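PDB 5JLD: arginyl-tRNA synthetase, putative from Plasmodium falciparum, which probably attaches L-arginine to tRNA(Arg) at the expense of ATP, as a class I aminoacyl-tRNA synthetase of protein biosynthesis. Local coordinates for residues A[9-14]-A[522-527]; A[16-21]-A[75-80]; A[81-86]-A[94-99]; A[100-105]-A[505-510]. All coordinates share one frame; numbering follows the deposited sequence. Where two conformers were deposited one is given.

Contact 1. Residues A[9-14]-A[522-527]; sequences CITKKI and FPDIFY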
loop_
_atom_site.group_PDB
_atom_site.type_symbol
_atom_site.label_atom_id
_atom_site.label_comp_id
_atom_site.label_asym_id
_atom_site.label_seq_id
_atom_site.Cartn_x
_atom_site.Cartn_y
_atom_site.Cartn_z
ATOM N N CYS A 9 2.909 -11.975 -15.690
ATOM C CA CYS A 9 3.712 -11.930 -14.480
ATOM C C CYS A 9 4.947 -12.818 -14.666
ATOM O O CYS A 9 4.863 -14.039 -14.572
ATOM C CB CYS A 9 2.925 -12.375 -13.241
ATOM S SG CYS A 9 3.943 -12.395 -11.713
ATOM N N ILE A 10 6.092 -12.193 -14.912
ATOM C CA ILE A 10 7.288 -12.938 -15.317
ATOM C C ILE A 10 7.848 -13.851 -14.212
ATOM O O ILE A 10 8.227 -14.993 -14.486
ATOM C CB ILE A 10 8.386 -11.973 -15.808
ATOM C CG1 ILE A 10 7.930 -11.289 -17.104
ATOM C CG2 ILE A 10 9.704 -12.711 -16.011
ATOM C CD1 ILE A 10 8.922 -10.273 -17.642
ATOM N N THR A 11 7.903 -13.367 -12.971
ATOM C CA THR A 11 8.372 -14.219 -11.872
ATOM C C THR A 11 7.596 -15.547 -11.809
ATOM O O THR A 11 8.192 -16.592 -11.553
ATOM C CB THR A 11 8.276 -13.494 -10.500
ATOM O OG1 THR A 11 9.228 -12.427 -10.455
ATOM C CG2 THR A 11 8.570 -14.447 -9.366
ATOM N N LYS A 12 6.280 -15.500 -12.058
ATOM C CA LYS A 12 5.427 -16.695 -11.966
ATOM C C LYS A 12 5.619 -17.582 -13.173
ATOM O O LYS A 12 5.591 -18.812 -13.068
ATOM C CB LYS A 12 3.937 -16.323 -11.851
ATOM C CG LYS A 12 3.429 -16.078 -10.442
ATOM C CD LYS A 12 1.886 -15.916 -10.437
ATOM C CE LYS A 12 1.171 -17.262 -10.425
ATOM N NZ LYS A 12 1.127 -17.821 -9.049
ATOM N N LYS A 13 5.802 -16.943 -14.323
ATOM C CA LYS A 13 6.105 -17.644 -15.568
ATOM C C LYS A 13 7.382 -18.499 -15.435
ATOM O O LYS A 13 7.403 -19.722 -15.711
ATOM C CB LYS A 13 6.254 -16.627 -16.700
ATOM C CG LYS A 13 6.461 -17.253 -18.065
ATOM C CD LYS A 13 6.570 -16.207 -19.166
ATOM C CE LYS A 13 6.437 -16.879 -20.530
ATOM N NZ LYS A 13 6.365 -15.914 -21.659
ATOM N N ILE A 14 8.442 -17.844 -14.985
ATOM C CA ILE A 14 9.739 -18.496 -14.818
ATOM C C ILE A 14 9.699 -19.549 -13.699
ATOM O O ILE A 14 10.264 -20.661 -13.842
ATOM C CB ILE A 14 10.825 -17.467 -14.527
ATOM C CG1 ILE A 14 11.115 -16.634 -15.786
ATOM C CG2 ILE A 14 12.062 -18.149 -14.007
ATOM C CD1 ILE A 14 12.263 -15.616 -15.624
ATOM N N PHE A 522 7.098 -4.969 -13.585
ATOM C CA PHE A 522 6.015 -4.290 -12.869
ATOM C C PHE A 522 5.025 -5.278 -12.195
ATOM O O PHE A 522 4.771 -5.153 -11.011
ATOM C CB PHE A 522 5.294 -3.325 -13.834
ATOM C CG PHE A 522 4.413 -2.303 -13.155
ATOM C CD1 PHE A 522 4.869 -1.583 -12.069
ATOM C CD2 PHE A 522 3.129 -2.046 -13.630
ATOM C CE1 PHE A 522 4.065 -0.626 -11.451
ATOM C CE2 PHE A 522 2.320 -1.089 -13.028
ATOM C CZ PHE A 522 2.787 -0.377 -11.928
ATOM N N PRO A 523 4.537 -6.303 -12.923
ATOM C CA PRO A 523 3.609 -7.234 -12.259
ATOM C C PRO A 523 4.180 -7.968 -11.039
ATOM O O PRO A 523 3.398 -8.324 -10.140
ATOM C CB PRO A 523 3.268 -8.234 -13.371
ATOM C CG PRO A 523 3.450 -7.440 -14.636
ATOM C CD PRO A 523 4.672 -6.613 -14.361
ATOM N N ASP A 524 5.501 -8.183 -11.005
ATOM C CA ASP A 524 6.139 -8.848 -9.871
ATOM C C ASP A 524 5.889 -8.055 -8.579
ATOM O O ASP A 524 5.707 -8.630 -7.496
ATOM C CB ASP A 524 7.658 -9.003 -10.084
ATOM C CG ASP A 524 8.022 -9.810 -11.348
ATOM O OD1 ASP A 524 7.154 -10.396 -12.026
ATOM O OD2 ASP A 524 9.210 -9.864 -11.658
ATOM N N ILE A 525 5.898 -6.730 -8.710
ATOM C CA ILE A 525 5.690 -5.841 -7.565
ATOM C C ILE A 525 4.319 -6.112 -6.924
ATOM O O ILE A 525 4.194 -6.212 -5.700
ATOM C CB ILE A 525 5.783 -4.358 -7.969
ATOM C CG1 ILE A 525 7.139 -4.053 -8.630
ATOM C CG2 ILE A 525 5.547 -3.457 -6.759
ATOM C CD1 ILE A 525 8.315 -4.276 -7.685
ATOM N N PHE A 526 3.303 -6.262 -7.765
ATOM C CA PHE A 526 1.948 -6.486 -7.279
ATOM C C PHE A 526 1.820 -7.892 -6.723
ATOM O O PHE A 526 1.222 -8.101 -5.653
ATOM C CB PHE A 526 0.943 -6.227 -8.390
ATOM C CG PHE A 526 0.914 -4.796 -8.812
ATOM C CD1 PHE A 526 0.109 -3.880 -8.150
ATOM C CD2 PHE A 526 1.738 -4.346 -9.833
ATOM C CE1 PHE A 526 0.103 -2.543 -8.518
ATOM C CE2 PHE A 526 1.740 -3.006 -10.208
ATOM C CZ PHE A 526 0.925 -2.105 -9.552
ATOM N N TYR A 527 2.428 -8.845 -7.433
ATOM C CA TYR A 527 2.497 -10.216 -6.946
ATOM C C TYR A 527 3.015 -10.274 -5.503
ATOM O O TYR A 527 2.435 -10.961 -4.644
ATOM C CB TYR A 527 3.383 -11.056 -7.874
ATOM C CG TYR A 527 3.756 -12.413 -7.344
ATOM C CD1 TYR A 527 2.821 -13.446 -7.294
ATOM C CD2 TYR A 527 5.053 -12.673 -6.902
ATOM C CE1 TYR A 527 3.168 -14.712 -6.813
ATOM C CE2 TYR A 527 5.415 -13.940 -6.437
ATOM C CZ TYR A 527 4.469 -14.949 -6.392
ATOM O OH TYR A 527 4.819 -16.186 -5.915
HETATM O O HOH W 1 6.516 -9.564 -14.193
#
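The carboxylate of Asp524 reaches across to the first turn of helix 10-25. Asp524 OD1 accepts from Thr11 N at 3.2 Å, nearly straight at 170°. The donor comes from above the carboxylate plane. Asp524 OD2 accepts a weak hydrogen bond from Thr11 OG1 at 2.8 Å. Thr11 puts OG1 there by setting it beside its own backbone N, anti to the carbonyl carbon. A water links OD1 to Ile10 N. Two amide N-H groups at the start of the helix are thus satisfied by one acid, directly or through water. This placing probably stabilises the negative charge. Beside this polar centre, Cys9 SG lies 5.0 Å from the centroid of the Tyr527 ring, in an oblique sulfur-aromatic contact. The aliphatic part of Lys12 crosses Tyr527 at about a right angle, with Lys12 CG 3.9 Å from Tyr527 CE1. Cys9 CA rests on Pro523 CB. Further out, the hydroxyls of Tyr37 and Tyr45 hydrogen-bond to Asp524 OD2 and probably help to hold the carboxylate. The short helical segments 10-14 and 522-527 run at 87° to each other. This is a helix N-terminus held by an acid of another helix, where the N-terminal domain meets the DALR anticodon-binding domain.

Contact 2. Residues A[16-21]-A[75-80]; sequences TIFQNS and SNINET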
loop_
_atom_site.group_PDB
_atom_site.type_symbol
_atom_site.label_atom_id
_atom_site.label_comp_id
_atom_site.label_asym_id
_atom_site.label_seq_id
_atom_site.Cartn_x
_atom_site.Cartn_y
_atom_site.Cartn_z
ATOM N N THR A 16 7.156 -21.277 -12.857
ATOM C CA THR A 16 6.512 -22.445 -13.461
ATOM C C THR A 16 7.480 -23.245 -14.359
ATOM O O THR A 16 7.564 -24.476 -14.258
ATOM C CB THR A 16 5.280 -22.039 -14.286
ATOM O OG1 THR A 16 4.300 -21.469 -13.413
ATOM C CG2 THR A 16 4.678 -23.264 -14.994
ATOM N N ILE A 17 8.213 -22.554 -15.229
ATOM C CA ILE A 17 9.197 -23.263 -16.066
ATOM C C ILE A 17 10.185 -24.130 -15.226
ATOM O O ILE A 17 10.404 -25.344 -15.495
ATOM C CB ILE A 17 9.954 -22.253 -16.955
ATOM C CG1 ILE A 17 8.992 -21.695 -18.017
ATOM C CG2 ILE A 17 11.250 -22.874 -17.583
ATOM C CD1 ILE A 17 9.520 -20.496 -18.749
ATOM N N PHE A 18 10.723 -23.538 -14.165
ATOM C CA PHE A 18 11.635 -24.290 -13.302
ATOM C C PHE A 18 10.945 -25.429 -12.546
ATOM O O PHE A 18 11.509 -26.521 -12.412
ATOM C CB PHE A 18 12.330 -23.358 -12.312
ATOM C CG PHE A 18 13.522 -22.667 -12.894
ATOM C CD1 PHE A 18 14.781 -23.257 -12.827
ATOM C CD2 PHE A 18 13.383 -21.442 -13.544
ATOM C CE1 PHE A 18 15.885 -22.623 -13.379
ATOM C CE2 PHE A 18 14.486 -20.805 -14.106
ATOM C CZ PHE A 18 15.740 -21.395 -14.018
ATOM N N GLN A 19 9.732 -25.171 -12.058
ATOM C CA GLN A 19 8.935 -26.185 -11.365
ATOM C C GLN A 19 8.737 -27.410 -12.249
ATOM O O GLN A 19 8.913 -28.559 -11.803
ATOM C CB GLN A 19 7.563 -25.612 -10.940
ATOM C CG GLN A 19 6.749 -26.544 -10.045
ATOM C CD GLN A 19 7.426 -26.810 -8.717
ATOM O OE1 GLN A 19 7.595 -25.903 -7.901
ATOM N NE2 GLN A 19 7.835 -28.057 -8.497
ATOM N N ASN A 20 8.387 -27.171 -13.509
ATOM C CA ASN A 20 8.180 -28.300 -14.416
ATOM C C ASN A 20 9.502 -29.033 -14.646
ATOM O O ASN A 20 9.530 -30.276 -14.643
ATOM C CB ASN A 20 7.581 -27.853 -15.756
ATOM C CG ASN A 20 6.168 -27.239 -15.604
ATOM O OD1 ASN A 20 5.551 -27.317 -14.539
ATOM N ND2 ASN A 20 5.664 -26.644 -16.682
ATOM N N SER A 21 10.601 -28.288 -14.827
ATOM C CA SER A 21 11.878 -29.009 -15.020
ATOM C C SER A 21 12.285 -29.855 -13.804
ATOM O O SER A 21 12.757 -30.977 -13.949
ATOM C CB SER A 21 13.014 -28.057 -15.346
ATOM O OG SER A 21 14.184 -28.806 -15.593
ATOM N N SER A 75 19.273 -28.857 -18.355
ATOM C CA SER A 75 19.107 -29.760 -19.491
ATOM C C SER A 75 17.630 -30.086 -19.703
ATOM O O SER A 75 17.222 -30.415 -20.821
ATOM C CB SER A 75 19.894 -31.063 -19.298
ATOM O OG SER A 75 19.194 -31.955 -18.431
ATOM N N ASN A 76 16.822 -30.001 -18.652
ATOM C CA ASN A 76 15.396 -30.238 -18.890
ATOM C C ASN A 76 14.547 -28.967 -19.075
ATOM O O ASN A 76 13.308 -29.010 -19.014
ATOM C CB ASN A 76 14.825 -31.117 -17.779
ATOM C CG ASN A 76 15.023 -32.607 -18.067
ATOM O OD1 ASN A 76 14.835 -33.066 -19.199
ATOM N ND2 ASN A 76 15.437 -33.357 -17.057
ATOM N N ILE A 77 15.216 -27.847 -19.345
ATOM C CA ILE A 77 14.532 -26.606 -19.709
ATOM C C ILE A 77 14.741 -26.281 -21.194
ATOM O O ILE A 77 15.868 -26.277 -21.687
ATOM C CB ILE A 77 15.029 -25.424 -18.859
ATOM C CG1 ILE A 77 14.534 -25.565 -17.420
ATOM C CG2 ILE A 77 14.587 -24.087 -19.467
ATOM C CD1 ILE A 77 15.149 -24.569 -16.453
ATOM N N ASN A 78 13.654 -26.017 -21.905
ATOM C CA ASN A 78 13.730 -25.648 -23.321
ATOM C C ASN A 78 12.858 -24.419 -23.608
ATOM O O ASN A 78 11.655 -24.545 -23.837
ATOM C CB ASN A 78 13.302 -26.831 -24.196
ATOM C CG ASN A 78 13.602 -26.616 -25.672
ATOM O OD1 ASN A 78 14.561 -25.928 -26.032
ATOM N ND2 ASN A 78 12.780 -27.212 -26.536
ATOM N N GLU A 79 13.459 -23.232 -23.563
ATOM C CA GLU A 79 12.697 -21.988 -23.683
ATOM C C GLU A 79 13.400 -20.972 -24.573
ATOM O O GLU A 79 14.518 -20.537 -24.277
ATOM C CB GLU A 79 12.448 -21.350 -22.301
ATOM C CG GLU A 79 11.747 -22.245 -21.290
ATOM C CD GLU A 79 10.320 -22.540 -21.677
ATOM O OE1 GLU A 79 9.752 -21.757 -22.461
ATOM O OE2 GLU A 79 9.771 -23.568 -21.224
ATOM N N THR A 80 12.733 -20.565 -25.647
ATOM C CA THR A 80 13.328 -19.584 -26.542
ATOM C C THR A 80 13.331 -18.193 -25.917
ATOM O O THR A 80 14.057 -17.319 -26.374
ATOM C CB THR A 80 12.602 -19.516 -27.901
ATOM O OG1 THR A 80 11.237 -19.131 -27.705
ATOM C CG2 THR A 80 12.653 -20.868 -28.609
#
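Ile77 lies in the loop between helix 66-75 and strand 82-86, and its side chain leans against helix 10-25. Its CG1 stands anti to the carbonyl carbon, with chi1 at -71°. From CB one branch, Ile77 CG2, meets Ile17 CG2 at 4.0 Å. On the other branch, Ile77 CG1 passes 3.6 Å from Ser21 CB. It continues extended at chi2, 171°, to CD1. Ile77 CD1 ends over one face of the Phe18 ring, 4.0 Å from its centroid and offset toward the rim. It is a CH-pi contact, and CE1 is the ring atom nearest the methyl. Phe18 starts out away from the loop, and the CD1-CE1-CZ side of the ring comes back to it.

On one side of Ile77, Glu79 bends at chi2 and meets Ile17 tip to tip. Ile17 CD1 lies 3.7 Å from Glu79 CD, so the methyl touches the carboxylate carbon. On the other side, Ser21 OG comes within 3.2 Å of Asn76 CB. That hydroxyl is hydrogen-bonded to Ile73 O, near the end of helix 66-75. Asn76 turns its OD1 to Lys24 NZ. No hydrogen bond joins the two segments directly. The contact therefore rests on dispersion and shape, while Ser21 OG and Asn76 OD1 at its border find their polar partners outside the two segments.

Contact 3. Residues A[81-86]-A[94-99]; sequences IFEEIK and TVKLSK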
loop_
_atom_site.group_PDB
_atom_site.type_symbol
_atom_site.label_atom_id
_atom_site.label_comp_id
_atom_site.label_asym_id
_atom_site.label_seq_id
_atom_site.Cartn_x
_atom_site.Cartn_y
_atom_site.Cartn_z
ATOM N N ILE A 81 12.533 -17.980 -24.870
ATOM C CA ILE A 81 12.495 -16.656 -24.239
ATOM C C ILE A 81 13.709 -16.411 -23.352
ATOM O O ILE A 81 13.970 -15.285 -22.925
ATOM C CB ILE A 81 11.219 -16.458 -23.414
ATOM C CG1 ILE A 81 11.217 -17.375 -22.194
ATOM C CG2 ILE A 81 9.989 -16.709 -24.287
ATOM C CD1 ILE A 81 10.135 -17.034 -21.208
ATOM N N PHE A 82 14.448 -17.474 -23.067
ATOM C CA PHE A 82 15.712 -17.361 -22.358
ATOM C C PHE A 82 16.840 -17.142 -23.356
ATOM O O PHE A 82 17.120 -18.014 -24.178
ATOM C CB PHE A 82 15.988 -18.617 -21.529
ATOM C CG PHE A 82 15.044 -18.807 -20.395
ATOM C CD1 PHE A 82 14.391 -17.722 -19.834
ATOM C CD2 PHE A 82 14.798 -20.074 -19.889
ATOM C CE1 PHE A 82 13.503 -17.891 -18.775
ATOM C CE2 PHE A 82 13.915 -20.258 -18.835
ATOM C CZ PHE A 82 13.264 -19.157 -18.275
ATOM N N GLU A 83 17.474 -15.979 -23.298
ATOM C CA GLU A 83 18.640 -15.723 -24.142
ATOM C C GLU A 83 19.827 -16.512 -23.618
ATOM O O GLU A 83 20.704 -16.935 -24.372
ATOM C CB GLU A 83 18.969 -14.234 -24.177
ATOM C CG GLU A 83 20.377 -13.902 -24.670
ATOM C CD GLU A 83 20.762 -12.477 -24.342
ATOM O OE1 GLU A 83 20.159 -11.554 -24.938
ATOM O OE2 GLU A 83 21.647 -12.277 -23.480
ATOM N N GLU A 84 19.837 -16.713 -22.309
ATOM C CA GLU A 84 20.914 -17.426 -21.652
ATOM C C GLU A 84 20.405 -18.081 -20.372
ATOM O O GLU A 84 19.542 -17.538 -19.681
ATOM C CB GLU A 84 22.069 -16.468 -21.358
ATOM C CG GLU A 84 22.972 -16.879 -20.218
ATOM C CD GLU A 84 24.039 -15.838 -19.938
ATOM O OE1 GLU A 84 24.339 -15.047 -20.857
ATOM O OE2 GLU A 84 24.554 -15.788 -18.797
ATOM N N ILE A 85 20.936 -19.261 -20.083
ATOM C CA ILE A 85 20.655 -19.960 -18.850
ATOM C C ILE A 85 21.954 -20.647 -18.422
ATOM O O ILE A 85 22.572 -21.378 -19.207
ATOM C CB ILE A 85 19.492 -20.951 -19.023
ATOM C CG1 ILE A 85 19.345 -21.837 -17.785
ATOM C CG2 ILE A 85 19.670 -21.767 -20.313
ATOM C CD1 ILE A 85 17.989 -22.486 -17.660
ATOM N N LYS A 86 22.396 -20.356 -17.197
ATOM C CA LYS A 86 23.725 -20.768 -16.726
ATOM C C LYS A 86 23.721 -21.234 -15.275
ATOM O O LYS A 86 23.019 -20.674 -14.423
ATOM C CB LYS A 86 24.733 -19.623 -16.880
ATOM C CG LYS A 86 25.281 -19.492 -18.307
ATOM C CD LYS A 86 26.313 -18.373 -18.480
ATOM C CE LYS A 86 27.277 -18.711 -19.627
ATOM N NZ LYS A 86 28.413 -17.750 -19.776
ATOM N N THR A 94 20.961 -18.999 -13.295
ATOM C CA THR A 94 20.542 -17.671 -13.720
ATOM C C THR A 94 20.057 -17.698 -15.155
ATOM O O THR A 94 20.534 -18.491 -15.979
ATOM C CB THR A 94 21.685 -16.630 -13.601
ATOM O OG1 THR A 94 22.799 -17.055 -14.386
ATOM C CG2 THR A 94 22.122 -16.447 -12.134
ATOM N N VAL A 95 19.097 -16.832 -15.449
ATOM C CA VAL A 95 18.576 -16.695 -16.799
ATOM C C VAL A 95 18.492 -15.228 -17.184
ATOM O O VAL A 95 18.334 -14.336 -16.319
ATOM C CB VAL A 95 17.175 -17.330 -16.960
ATOM C CG1 VAL A 95 17.234 -18.825 -16.744
ATOM C CG2 VAL A 95 16.158 -16.668 -16.000
ATOM N N LYS A 96 18.615 -15.005 -18.490
ATOM C CA LYS A 96 18.407 -13.707 -19.113
ATOM C C LYS A 96 17.277 -13.843 -20.106
ATOM O O LYS A 96 17.248 -14.792 -20.894
ATOM C CB LYS A 96 19.657 -13.206 -19.842
ATOM C CG LYS A 96 20.800 -12.755 -18.959
ATOM C CD LYS A 96 21.933 -12.171 -19.812
ATOM C CE LYS A 96 23.147 -11.814 -18.970
ATOM N NZ LYS A 96 24.324 -11.435 -19.801
ATOM N N LEU A 97 16.347 -12.893 -20.075
ATOM C CA LEU A 97 15.288 -12.868 -21.060
ATOM C C LEU A 97 15.859 -12.407 -22.392
ATOM O O LEU A 97 16.696 -11.511 -22.434
ATOM C CB LEU A 97 14.159 -11.946 -20.603
ATOM C CG LEU A 97 13.604 -12.355 -19.246
ATOM C CD1 LEU A 97 12.668 -11.296 -18.734
ATOM C CD2 LEU A 97 12.884 -13.686 -19.409
ATOM N N SER A 98 15.403 -13.017 -23.476
ATOM C CA SER A 98 15.822 -12.600 -24.810
ATOM C C SER A 98 15.311 -11.205 -25.172
ATOM O O SER A 98 14.312 -10.714 -24.633
ATOM C CB SER A 98 15.331 -13.595 -25.858
ATOM O OG SER A 98 13.916 -13.493 -25.978
ATOM N N LYS A 99 16.031 -10.581 -26.089
ATOM C CA LYS A 99 15.681 -9.306 -26.687
ATOM C C LYS A 99 14.279 -9.370 -27.324
ATOM O O LYS A 99 13.467 -8.439 -27.207
ATOM C CB LYS A 99 16.772 -8.945 -27.720
ATOM C CG LYS A 99 16.430 -7.892 -28.753
ATOM C CD LYS A 99 17.566 -7.773 -29.783
ATOM C CE LYS A 99 17.312 -6.636 -30.761
ATOM N NZ LYS A 99 16.086 -6.858 -31.582
HETATM O O HOH W 2 19.126 -10.122 -23.161
HETATM O O HOH W 3 22.169 -15.555 -16.777
HETATM O O HOH W 4 24.781 -18.671 -12.981
#
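The Phe82 ring carries Val95 on one face. Val95 CG1 sits over the centre of the Phe82 ring, 4.0 Å from the centroid and 4° off the normal. Leu97 CD2 touches the ring edge near its plane, 4.3 Å from Phe82 CE1. Val95 CG1 also lies 3.8 Å from Ile85 CG1, side by side. Helix 10-25 covers this apolar face, with Ile14 and Ile17 against Phe82.

The two strands form an antiparallel beta hairpin at the margin of the four-stranded sheet of the N-terminal domain. A classic beta bulge interrupts it: Glu83 and Glu84 both face Lys96. Glu83 N donates to Lys96 O at 2.7 Å, bent to 140°, while Lys96 N donates to Glu84 O. Beyond the bulge, Lys86 and Thr94 form a hydrogen-bonded pair through both N-H groups. On the other side of the bulge, Ser98 N donates to Ile81 O at 2.7 Å, from above the carbonyl plane.

On the opposite sheet face, extended Lys96 runs alongside both acids. Lys96 NZ makes a long salt bridge to Glu84 OE1, 3.8 Å. Water links Glu84 OE2 to Thr94 OG1.

Contact 4. Residues A[100-105]-A[505-510]; sequences DYIETS and LSLTSI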
loop_
_atom_site.group_PDB
_atom_site.type_symbol
_atom_site.label_atom_id
_atom_site.label_comp_id
_atom_site.label_asym_id
_atom_site.label_seq_id
_atom_site.Cartn_x
_atom_site.Cartn_y
_atom_site.Cartn_z
ATOM N N ASP A 100 13.979 -10.492 -27.973
ATOM C CA ASP A 100 12.701 -10.616 -28.662
ATOM C C ASP A 100 11.541 -10.792 -27.687
ATOM O O ASP A 100 10.478 -10.193 -27.878
ATOM C CB ASP A 100 12.716 -11.770 -29.661
ATOM C CG ASP A 100 11.433 -11.835 -30.476
ATOM O OD1 ASP A 100 11.251 -10.984 -31.377
ATOM O OD2 ASP A 100 10.598 -12.723 -30.204
ATOM N N TYR A 101 11.733 -11.589 -26.638
ATOM C CA TYR A 101 10.686 -11.696 -25.630
ATOM C C TYR A 101 10.351 -10.327 -25.032
ATOM O O TYR A 101 9.176 -9.980 -24.859
ATOM C CB TYR A 101 11.057 -12.651 -24.490
ATOM C CG TYR A 101 9.970 -12.631 -23.408
ATOM C CD1 TYR A 101 8.735 -13.233 -23.622
ATOM C CD2 TYR A 101 10.174 -11.966 -22.197
ATOM C CE1 TYR A 101 7.722 -13.188 -22.632
ATOM C CE2 TYR A 101 9.198 -11.928 -21.220
ATOM C CZ TYR A 101 7.972 -12.530 -21.437
ATOM O OH TYR A 101 7.018 -12.459 -20.437
ATOM N N ILE A 102 11.384 -9.562 -24.701
ATOM C CA ILE A 102 11.177 -8.254 -24.087
ATOM C C ILE A 102 10.472 -7.297 -25.062
ATOM O O ILE A 102 9.530 -6.591 -24.679
ATOM C CB ILE A 102 12.508 -7.651 -23.610
ATOM C CG1 ILE A 102 13.137 -8.557 -22.545
ATOM C CG2 ILE A 102 12.291 -6.272 -23.039
ATOM C CD1 ILE A 102 14.491 -8.065 -22.039
ATOM N N GLU A 103 10.901 -7.306 -26.322
ATOM C CA GLU A 103 10.300 -6.441 -27.343
ATOM C C GLU A 103 8.829 -6.761 -27.589
ATOM O O GLU A 103 7.976 -5.864 -27.594
ATOM C CB GLU A 103 11.075 -6.549 -28.666
ATOM C CG GLU A 103 12.390 -5.809 -28.657
ATOM C CD GLU A 103 13.298 -6.161 -29.831
ATOM O OE1 GLU A 103 12.942 -7.039 -30.650
ATOM O OE2 GLU A 103 14.370 -5.541 -29.935
ATOM N N THR A 104 8.540 -8.041 -27.786
ATOM C CA THR A 104 7.171 -8.508 -28.004
ATOM C C THR A 104 6.277 -8.189 -26.791
ATOM O O THR A 104 5.091 -7.762 -26.932
ATOM C CB THR A 104 7.150 -10.039 -28.282
ATOM O OG1 THR A 104 7.987 -10.343 -29.410
ATOM C CG2 THR A 104 5.731 -10.527 -28.570
ATOM N N SER A 105 6.847 -8.376 -25.597
ATOM C CA SER A 105 6.068 -8.143 -24.375
ATOM C C SER A 105 5.741 -6.650 -24.296
ATOM O O SER A 105 4.607 -6.268 -24.048
ATOM C CB SER A 105 6.825 -8.619 -23.132
ATOM O OG SER A 105 7.086 -10.021 -23.168
ATOM N N LEU A 505 10.079 -0.670 -32.324
ATOM C CA LEU A 505 10.764 -1.013 -31.092
ATOM C C LEU A 505 11.910 -1.982 -31.314
ATOM O O LEU A 505 11.703 -3.112 -31.746
ATOM C CB LEU A 505 9.763 -1.597 -30.093
ATOM C CG LEU A 505 10.115 -1.479 -28.614
ATOM C CD1 LEU A 505 10.322 -0.022 -28.220
ATOM C CD2 LEU A 505 9.007 -2.098 -27.795
ATOM N N SER A 506 13.122 -1.523 -31.018
ATOM C CA SER A 506 14.312 -2.352 -31.127
ATOM C C SER A 506 15.300 -2.046 -30.010
ATOM O O SER A 506 15.897 -0.961 -29.943
ATOM C CB SER A 506 14.991 -2.172 -32.492
ATOM O OG SER A 506 14.040 -2.257 -33.534
ATOM N N LEU A 507 15.481 -3.035 -29.149
ATOM C CA LEU A 507 16.335 -2.903 -27.987
ATOM C C LEU A 507 17.751 -3.349 -28.357
ATOM O O LEU A 507 18.122 -4.513 -28.201
ATOM C CB LEU A 507 15.754 -3.715 -26.833
ATOM C CG LEU A 507 14.241 -3.473 -26.685
ATOM C CD1 LEU A 507 13.636 -4.310 -25.583
ATOM C CD2 LEU A 507 13.927 -1.994 -26.456
ATOM N N THR A 508 18.531 -2.392 -28.849
ATOM C CA THR A 508 19.824 -2.662 -29.454
ATOM C C THR A 508 20.963 -2.535 -28.449
ATOM O O THR A 508 22.030 -3.120 -28.633
ATOM C CB THR A 508 20.078 -1.703 -30.649
ATOM O OG1 THR A 508 20.018 -0.339 -30.207
ATOM C CG2 THR A 508 19.022 -1.900 -31.716
ATOM N N SER A 509 20.739 -1.774 -27.382
ATOM C CA SER A 509 21.779 -1.600 -26.375
ATOM C C SER A 509 21.430 -2.335 -25.093
ATOM O O SER A 509 20.255 -2.624 -24.808
ATOM C CB SER A 509 22.012 -0.121 -26.077
ATOM O OG SER A 509 22.527 0.053 -24.768
ATOM N N ILE A 510 22.457 -2.636 -24.309
ATOM C CA ILE A 510 22.233 -3.248 -23.012
ATOM C C ILE A 510 21.317 -2.364 -22.146
ATOM O O ILE A 510 20.602 -2.867 -21.274
ATOM C CB ILE A 510 23.561 -3.512 -22.281
ATOM C CG1 ILE A 510 23.322 -4.349 -21.020
ATOM C CG2 ILE A 510 24.256 -2.193 -21.946
ATOM C CD1 ILE A 510 22.551 -5.632 -21.280
#
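An inverse gamma turn centred on Leu507 belongs to the loop that leads into helix 510-520 of the DALR anticodon-binding region. Glu103 of helix 99-108 binds it through one carboxylate oxygen. Leu507 N donates to Glu103 OE2 at 2.9 Å with an angle of 167°. The oxygen uses its anti lone pair, the one away from OE1. Glu103 has CG anti to the carbonyl carbon and an extended chain, with chi2 at 167°, which carries the carboxylate out to the loop. OE2 also makes a salt bridge with Lys99 NZ, one helical turn earlier, and that cation probably helps to keep the buried acid charged.

The side chains of Glu103 and Leu507 slide past each other in opposite directions. Glu103 CG meets Leu507 CG at 3.6 Å, so the methylene part of the acid is packed as hydrocarbon. Leu507 CD1 goes on to Ile102 CG2 at 3.5 Å, tighter than usual van der Waals contact. These two side chains cross at about a right angle. Further along, Leu505 CD2 lies 3.9 Å from Glu103 O.

Helix 564-584 also holds the loop: Ser506 N bonds Ser566 OG, and Leu507 packs on Leu570 as well as on Ile513 of helix 510-520. Ile102 lies against Leu520 and also touches Leu97 of strand 93-97, which precedes helix 99-108.

Contacts 1 and 4 are buried and join the N-terminal part of the chain to the anticodon-binding region across long sequence separations. Contacts 2 and 3 are partly buried and lie within the N-terminal domain. Contacts 1 and 2 share helix 10-25: its start meets another helix, and its middle meets a loop. The same helix packs on contact 3, where Ile10 touches Leu97 and Ile14 touches Val95. Contact 3 passes directly into contact 4, since strand 93-97 is followed by helix 99-108. The chemistry differs with place. In contacts 1 and 4 a buried acid of one segment accepts a backbone N-H of the other. Contact 2 is mostly apolar; contact 3 combines strand hydrogen bonds with an apolar face and a charged one.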